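Long-range contacts in 3',5'-cyclic-nucleotide phosphodiesterase 1 (Saccharomyces cerevisiae S288C, PDB 4OJX), which belongs to the class-II cyclic-nucleotide phosphodiesterases, zinc-binding proteins of the metallo-hydrolase clan, and binds guanosine-5'-monophosphate between its two chains: residues G19-I24 with L131-G136; V139-I144 with L173-L178. All coordinates share one frame; numbering follows the deposited sequence.

Contact 1: residues G19-I24 with L131-G136; sequences GTQCFI and LDHISG. With ZN (zinc ion), chain E; 5GP (guanosine-5'-monophosphate), chain C.
The H133 imidazole meets Q21 and a nucleotide phosphate through different parts of its ring: NE2 of Q21 lies in plane at an edge, CB of Q21 sits obliquely, 3.6 Å from CE1 of H133, and O3P of guanosine-5'-monophosphate is near the ring plane at an edge. The H326 ring meets it with planes about 20° apart, and the Q21 amide is turned 75° from it. D39 accepts from both Q21 NE2 and H133 ND1, which should fix the ring's rotation and leave H133 NE2 to bind zinc at 2.1 Å; Q21 NE2 also bonds to C242 O. OD2 of D132 lies 2.1 Å from the zinc; D244, H326, O3P and a water complete the site. Water 2 ties D132 OD2 to Q21 N. T20 OG1, folded back over its own backbone, gives a 2.7 Å hydrogen bond to D132 O, in the carbonyl plane on a lone pair (C=O...OG1 angle 131°). Water 1 joins T20 OG1 to S135 OG. HPHLDH, ending at H133, matches the HxHxDH metal-binding motif of the metallo-beta-lactamase fold. Buried throughout, the contact joins the loop entering strand 22-27 to the turn leading into helix 135-140, with Q21 also touching T325 of strand 321-325.

Contact 2: residues V139-I144 with L173-L178; sequences VNSPSI and LIWPDL. With 5GP (guanosine-5'-monophosphate), chain B.
V139 meets the indole of W175 from an oblique direction, its CA 3.9 Å from CZ2 of W175, while CG2 of V139 makes a looser apolar contact with CH2. The N140 side chain starts away from the 173-178 loop; N140 O accepts from S143 N and S143 OG, from opposite faces of its plane. S141 turns toward the loop. A chi1 of 63° swings its OG inward over the main chain, where it receives a weak bond from W175 NE1 at 3.1 Å, bent to 133° at the hydrogen, and is also hydrogen-bonded to V138 O; CD1 of L178 packs against the same hydroxyl. The loop after helix 159-169 folds against residues 139-142, beside the 3-10 segment 141-144, and lines a site whose guanosine-5'-monophosphate is also hydrogen-bonded by H294 and K328 of the second subunit. P142 comes in at the indole edge, CG lying 3.8 Å from W175 CZ2 and equally far from C4' of the nucleotide. One indole face carries P176 CD and the nucleotide's C5', the latter 3.7 Å above the plane. P176 CG approaches the sugar O4' to 3.2 Å, and CD2 of L178 reaches N3 of the guanine at 3.8 Å.

Overall arrangement
Contacts 1 and 2 follow one another along the chain, share helix 135-140 and have centres 15 Å apart. Contact 1 lies at the helix's N-terminal side, 8 Å from the chain centre; contact 2 includes residues 139-140 and the turn after them, 22 Å out, yet four of its five touching residues are still buried. Their buried areas are similar, 212 and 206 Å², but the chemistry diverges: zinc ligation by 131-136, with a carbonyl hydrogen bond and bridging waters to 19-24, against mainly apolar packing and one weak indole bond in 139-144 with 173-178. Both touch the second subunit, where D132 and W175 pack on each other across the interface, linking the metal centre of one chain to the nucleotide-lining loop of the other.

Contact 1: residues G19-I24 with L131-G136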
loop_
_atom_site.group_PDB
_atom_site.type_symbol
_atom_site.label_atom_id
_atom_site.label_comp_id
_atom_site.label_asym_id
_atom_site.label_seq_id
_atom_site.Cartn_x
_atom_site.Cartn_y
_atom_site.Cartn_z
ATOM N N GLY A 19 6.035 -0.081 -1.484
ATOM C CA GLY A 19 7.134 0.608 -2.112
ATOM C C GLY A 19 6.833 0.980 -3.542
ATOM O O GLY A 19 7.737 1.061 -4.357
ATOM N N THR A 20 5.559 1.221 -3.850
ATOM C CA THR A 20 5.188 1.635 -5.202
ATOM C C THR A 20 5.511 3.126 -5.398
ATOM O O THR A 20 5.944 3.806 -4.461
ATOM C CB THR A 20 3.738 1.249 -5.553
ATOM O OG1 THR A 20 2.846 1.832 -4.617
ATOM C CG2 THR A 20 3.558 -0.264 -5.527
ATOM N N GLN A 21 5.349 3.604 -6.626
ATOM C CA GLN A 21 6.043 4.810 -7.078
ATOM C C GLN A 21 5.803 6.061 -6.240
ATOM O O GLN A 21 4.671 6.543 -6.115
ATOM C CB GLN A 21 5.681 5.098 -8.538
ATOM C CG GLN A 21 6.430 6.294 -9.093
ATOM C CD GLN A 21 6.635 6.205 -10.588
ATOM O OE1 GLN A 21 7.222 5.248 -11.086
ATOM N NE2 GLN A 21 6.183 7.224 -11.309
ATOM N N CYS A 22 6.895 6.627 -5.723
ATOM C CA CYS A 22 6.883 7.942 -5.078
ATOM C C CYS A 22 8.300 8.457 -4.931
ATOM O O CYS A 22 9.161 7.748 -4.397
ATOM C CB CYS A 22 6.219 7.883 -3.700
ATOM S SG CYS A 22 6.179 9.491 -2.872
ATOM N N PHE A 23 8.534 9.688 -5.392
ATOM C CA PHE A 23 9.838 10.335 -5.265
ATOM C C PHE A 23 9.653 11.665 -4.560
ATOM O O PHE A 23 8.760 12.434 -4.922
ATOM C CB PHE A 23 10.449 10.552 -6.653
ATOM C CG PHE A 23 10.322 9.357 -7.555
ATOM C CD1 PHE A 23 10.968 8.162 -7.260
ATOM C CD2 PHE A 23 9.526 9.420 -8.690
ATOM C CE1 PHE A 23 10.828 7.058 -8.087
ATOM C CE2 PHE A 23 9.396 8.323 -9.529
ATOM C CZ PHE A 23 10.044 7.138 -9.225
ATOM N N ILE A 24 10.492 11.949 -3.571
ATOM C CA ILE A 24 10.467 13.237 -2.899
ATOM C C ILE A 24 11.554 14.118 -3.492
ATOM O O ILE A 24 12.673 13.654 -3.729
ATOM C CB ILE A 24 10.712 13.069 -1.380
ATOM C CG1 ILE A 24 9.664 12.160 -0.746
ATOM C CG2 ILE A 24 10.843 14.420 -0.676
ATOM C CD1 ILE A 24 8.260 12.669 -0.889
ATOM N N LEU A 131 -3.900 2.977 -8.867
ATOM C CA LEU A 131 -3.838 2.889 -7.414
ATOM C C LEU A 131 -2.405 2.835 -6.862
ATOM O O LEU A 131 -2.148 3.393 -5.797
ATOM C CB LEU A 131 -4.685 1.710 -6.933
ATOM C CG LEU A 131 -4.985 1.618 -5.436
ATOM C CD1 LEU A 131 -6.400 1.106 -5.210
ATOM C CD2 LEU A 131 -3.956 0.755 -4.724
ATOM N N ASP A 132 -1.482 2.176 -7.571
ATOM C CA ASP A 132 -0.086 2.085 -7.120
ATOM C C ASP A 132 0.604 3.443 -7.042
ATOM O O ASP A 132 1.641 3.563 -6.380
ATOM C CB ASP A 132 0.764 1.069 -7.935
ATOM C CG ASP A 132 0.788 1.362 -9.444
ATOM O OD1 ASP A 132 -0.331 1.546 -9.979
ATOM O OD2 ASP A 132 1.894 1.403 -10.109
ATOM N N HIS A 133 0.037 4.465 -7.693
ATOM C CA HIS A 133 0.621 5.808 -7.687
ATOM C C HIS A 133 -0.050 6.739 -6.728
ATOM O O HIS A 133 0.366 7.890 -6.621
ATOM C CB HIS A 133 0.648 6.397 -9.104
ATOM C CG HIS A 133 1.495 5.589 -10.035
ATOM N ND1 HIS A 133 2.717 5.981 -10.478
ATOM C CD2 HIS A 133 1.289 4.327 -10.535
ATOM C CE1 HIS A 133 3.248 4.998 -11.222
ATOM N NE2 HIS A 133 2.379 3.990 -11.250
ATOM N N ILE A 134 -1.055 6.251 -5.999
ATOM C CA ILE A 134 -1.794 7.114 -5.080
ATOM C C ILE A 134 -2.089 6.485 -3.718
ATOM O O ILE A 134 -2.630 7.162 -2.861
ATOM C CB ILE A 134 -3.124 7.615 -5.691
ATOM C CG1 ILE A 134 -4.058 6.435 -5.995
ATOM C CG2 ILE A 134 -2.853 8.488 -6.912
ATOM C CD1 ILE A 134 -5.495 6.820 -6.283
ATOM N N SER A 135 -1.748 5.218 -3.511
ATOM C CA SER A 135 -2.168 4.512 -2.294
ATOM C C SER A 135 -1.634 5.151 -1.008
ATOM O O SER A 135 -2.377 5.266 -0.029
ATOM C CB SER A 135 -1.770 3.040 -2.370
ATOM O OG SER A 135 -0.386 2.902 -2.603
ATOM N N GLY A 136 -0.370 5.581 -1.007
ATOM C CA GLY A 136 0.192 6.243 0.169
ATOM C C GLY A 136 -0.371 7.632 0.370
ATOM O O GLY A 136 -0.729 8.007 1.485
HETATM ZN ZN ZN E . 2.359 2.057 -12.097
HETATM P P 5GP C . 0.657 -0.524 -13.833
HETATM O O1P 5GP C . 1.171 -1.700 -14.550
HETATM O O2P 5GP C . 0.112 0.549 -14.740
HETATM O O3P 5GP C . 1.665 -0.023 -12.835
HETATM O "O5'" 5GP C . -0.566 -1.136 -13.042
HETATM C "C5'" 5GP C . -1.651 -1.751 -13.820
HETATM C "C4'" 5GP C . -1.547 -3.298 -14.031
HETATM O "O4'" 5GP C . -2.677 -3.760 -14.818
HETATM C "C3'" 5GP C . -0.319 -3.683 -14.862
HETATM O "O3'" 5GP C . 0.621 -4.353 -14.020
HETATM C "C2'" 5GP C . -0.772 -4.619 -15.974
HETATM O "O2'" 5GP C . -0.093 -5.891 -15.864
HETATM C "C1'" 5GP C . -2.255 -4.824 -15.725
HETATM N N9 5GP C . -3.033 -4.769 -17.013
HETATM C C8 5GP C . -3.361 -3.636 -17.634
HETATM N N7 5GP C . -4.050 -3.938 -18.727
HETATM C C5 5GP C . -4.150 -5.263 -18.797
HETATM C C6 5GP C . -4.740 -6.050 -19.702
HETATM O O6 5GP C . -5.318 -5.575 -20.680
HETATM N N1 5GP C . -4.705 -7.440 -19.546
HETATM C C2 5GP C . -4.046 -7.961 -18.431
HETATM N N2 5GP C . -3.997 -9.278 -18.266
HETATM N N3 5GP C . -3.469 -7.122 -17.550
HETATM C C4 5GP C . -3.520 -5.784 -17.731
HETATM O O HOH W 1 0.386 0.722 -3.898
HETATM O O HOH W 2 4.347 1.926 -8.764
HETATM O O HOH W 3 0.385 2.122 -12.490
#

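Contact 2: residues V139-I144 with L173-L178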
loop_
_atom_site.group_PDB
_atom_site.type_symbol
_atom_site.label_atom_id
_atom_site.label_comp_id
_atom_site.label_asym_id
_atom_site.label_seq_id
_atom_site.Cartn_x
_atom_site.Cartn_y
_atom_site.Cartn_z
ATOM N N VAL A 139 -3.915 6.880 1.922
ATOM C CA VAL A 139 -3.963 6.343 3.283
ATOM C C VAL A 139 -3.293 7.301 4.280
ATOM O O VAL A 139 -3.745 7.431 5.417
ATOM C CB VAL A 139 -3.427 4.907 3.362
ATOM C CG1 VAL A 139 -3.461 4.398 4.794
ATOM C CG2 VAL A 139 -4.259 3.998 2.458
ATOM N N ASN A 140 -2.251 8.011 3.835
ATOM C CA ASN A 140 -1.545 8.959 4.704
ATOM C C ASN A 140 -2.354 10.231 4.964
ATOM O O ASN A 140 -2.086 10.943 5.930
ATOM C CB ASN A 140 -0.212 9.435 4.100
ATOM C CG ASN A 140 0.848 8.351 3.914
ATOM O OD1 ASN A 140 1.850 8.626 3.247
ATOM N ND2 ASN A 140 0.680 7.168 4.498
ATOM N N SER A 141 -3.315 10.535 4.096
ATOM C CA SER A 141 -3.954 11.858 4.108
ATOM C C SER A 141 -4.584 12.308 5.438
ATOM O O SER A 141 -4.532 13.489 5.738
ATOM C CB SER A 141 -4.923 12.034 2.919
ATOM O OG SER A 141 -6.012 11.125 2.962
ATOM N N PRO A 142 -5.141 11.389 6.250
ATOM C CA PRO A 142 -5.723 11.869 7.513
ATOM C C PRO A 142 -4.709 12.471 8.485
ATOM O O PRO A 142 -5.115 13.176 9.412
ATOM C CB PRO A 142 -6.377 10.612 8.098
ATOM C CG PRO A 142 -6.670 9.766 6.902
ATOM C CD PRO A 142 -5.483 9.979 6.011
ATOM N N SER A 143 -3.416 12.240 8.262
ATOM C CA SER A 143 -2.377 12.876 9.074
ATOM C C SER A 143 -2.484 14.400 9.055
ATOM O O SER A 143 -2.042 15.056 9.998
ATOM C CB SER A 143 -0.982 12.460 8.604
ATOM O OG SER A 143 -0.688 12.984 7.323
ATOM N N ILE A 144 -3.070 14.957 7.993
ATOM C CA ILE A 144 -3.230 16.403 7.856
ATOM C C ILE A 144 -4.042 16.988 9.025
ATOM O O ILE A 144 -3.905 18.168 9.346
ATOM C CB ILE A 144 -3.847 16.770 6.487
ATOM C CG1 ILE A 144 -2.944 16.297 5.343
ATOM C CG2 ILE A 144 -4.049 18.267 6.365
ATOM C CD1 ILE A 144 -3.631 16.137 3.997
ATOM N N LEU A 173 -16.664 6.888 -0.680
ATOM C CA LEU A 173 -16.854 5.462 -0.941
ATOM C C LEU A 173 -15.505 4.730 -0.871
ATOM O O LEU A 173 -15.294 3.856 -0.034
ATOM C CB LEU A 173 -17.546 5.265 -2.294
ATOM C CG LEU A 173 -18.927 5.922 -2.432
ATOM C CD1 LEU A 173 -19.363 5.962 -3.888
ATOM C CD2 LEU A 173 -19.962 5.193 -1.581
ATOM N N ILE A 174 -14.574 5.135 -1.728
ATOM C CA ILE A 174 -13.207 4.619 -1.699
ATOM C C ILE A 174 -12.395 5.269 -0.575
ATOM O O ILE A 174 -11.521 4.646 0.024
ATOM C CB ILE A 174 -12.542 4.802 -3.082
ATOM C CG1 ILE A 174 -13.229 3.898 -4.110
ATOM C CG2 ILE A 174 -11.039 4.549 -3.020
ATOM C CD1 ILE A 174 -13.145 2.417 -3.805
ATOM N N TRP A 175 -12.703 6.525 -0.287
ATOM C CA TRP A 175 -12.042 7.265 0.773
ATOM C C TRP A 175 -12.955 8.372 1.197
ATOM O O TRP A 175 -13.658 8.930 0.353
ATOM C CB TRP A 175 -10.726 7.868 0.286
ATOM C CG TRP A 175 -9.780 8.144 1.418
ATOM C CD1 TRP A 175 -9.296 9.368 1.850
ATOM C CD2 TRP A 175 -9.179 7.152 2.297
ATOM N NE1 TRP A 175 -8.452 9.205 2.922
ATOM C CE2 TRP A 175 -8.347 7.884 3.241
ATOM C CE3 TRP A 175 -9.267 5.771 2.399
ATOM C CZ2 TRP A 175 -7.605 7.237 4.212
ATOM C CZ3 TRP A 175 -8.531 5.128 3.398
ATOM C CH2 TRP A 175 -7.716 5.846 4.281
ATOM N N PRO A 176 -12.950 8.725 2.494
ATOM C CA PRO A 176 -13.685 9.930 2.875
ATOM C C PRO A 176 -13.266 11.116 2.015
ATOM O O PRO A 176 -12.080 11.256 1.673
ATOM C CB PRO A 176 -13.278 10.122 4.338
ATOM C CG PRO A 176 -13.042 8.716 4.819
ATOM C CD PRO A 176 -12.322 8.077 3.662
ATOM N N ASP A 177 -14.233 11.948 1.633
ATOM C CA ASP A 177 -13.922 13.047 0.743
ATOM C C ASP A 177 -13.305 14.197 1.533
ATOM O O ASP A 177 -13.968 15.174 1.885
ATOM C CB ASP A 177 -15.147 13.501 -0.050
ATOM C CG ASP A 177 -14.809 14.601 -1.033
ATOM O OD1 ASP A 177 -13.625 15.032 -1.062
ATOM O OD2 ASP A 177 -15.735 15.017 -1.773
ATOM N N LEU A 178 -12.008 14.087 1.790
ATOM C CA LEU A 178 -11.305 15.068 2.598
ATOM C C LEU A 178 -11.218 16.412 1.901
ATOM O O LEU A 178 -11.028 17.424 2.562
ATOM C CB LEU A 178 -9.917 14.554 3.000
ATOM C CG LEU A 178 -9.925 13.257 3.813
ATOM C CD1 LEU A 178 -8.495 12.887 4.176
ATOM C CD2 LEU A 178 -10.788 13.361 5.060
HETATM P P 5GP B . -10.413 4.293 8.074
HETATM O O1P 5GP B . -10.199 5.188 9.221
HETATM O O2P 5GP B . -11.864 3.991 7.803
HETATM O O3P 5GP B . -9.547 3.068 8.182
HETATM O "O5'" 5GP B . -9.885 5.173 6.873
HETATM C "C5'" 5GP B . -10.544 6.462 6.621
HETATM C "C4'" 5GP B . -9.878 7.712 7.287
HETATM O "O4'" 5GP B . -10.639 8.904 6.958
HETATM C "C3'" 5GP B . -9.922 7.639 8.816
HETATM O "O3'" 5GP B . -8.598 7.435 9.311
HETATM C "C2'" 5GP B . -10.468 8.961 9.339
HETATM O "O2'" 5GP B . -9.497 9.596 10.203
HETATM C "C1'" 5GP B . -10.663 9.815 8.100
HETATM N N9 5GP B . -11.968 10.564 8.158
HETATM C C8 5GP B . -13.152 10.015 7.887
HETATM N N7 5GP B . -14.088 10.946 8.020
HETATM C C5 5GP B . -13.493 12.079 8.382
HETATM C C6 5GP B . -13.999 13.290 8.641
HETATM O O6 5GP B . -15.208 13.505 8.563
HETATM N N1 5GP B . -13.147 14.337 9.008
HETATM C C2 5GP B . -11.779 14.074 9.090
HETATM N N2 5GP B . -10.953 15.053 9.441
HETATM N N3 5GP B . -11.323 12.836 8.818
HETATM C C4 5GP B . -12.173 11.847 8.467
#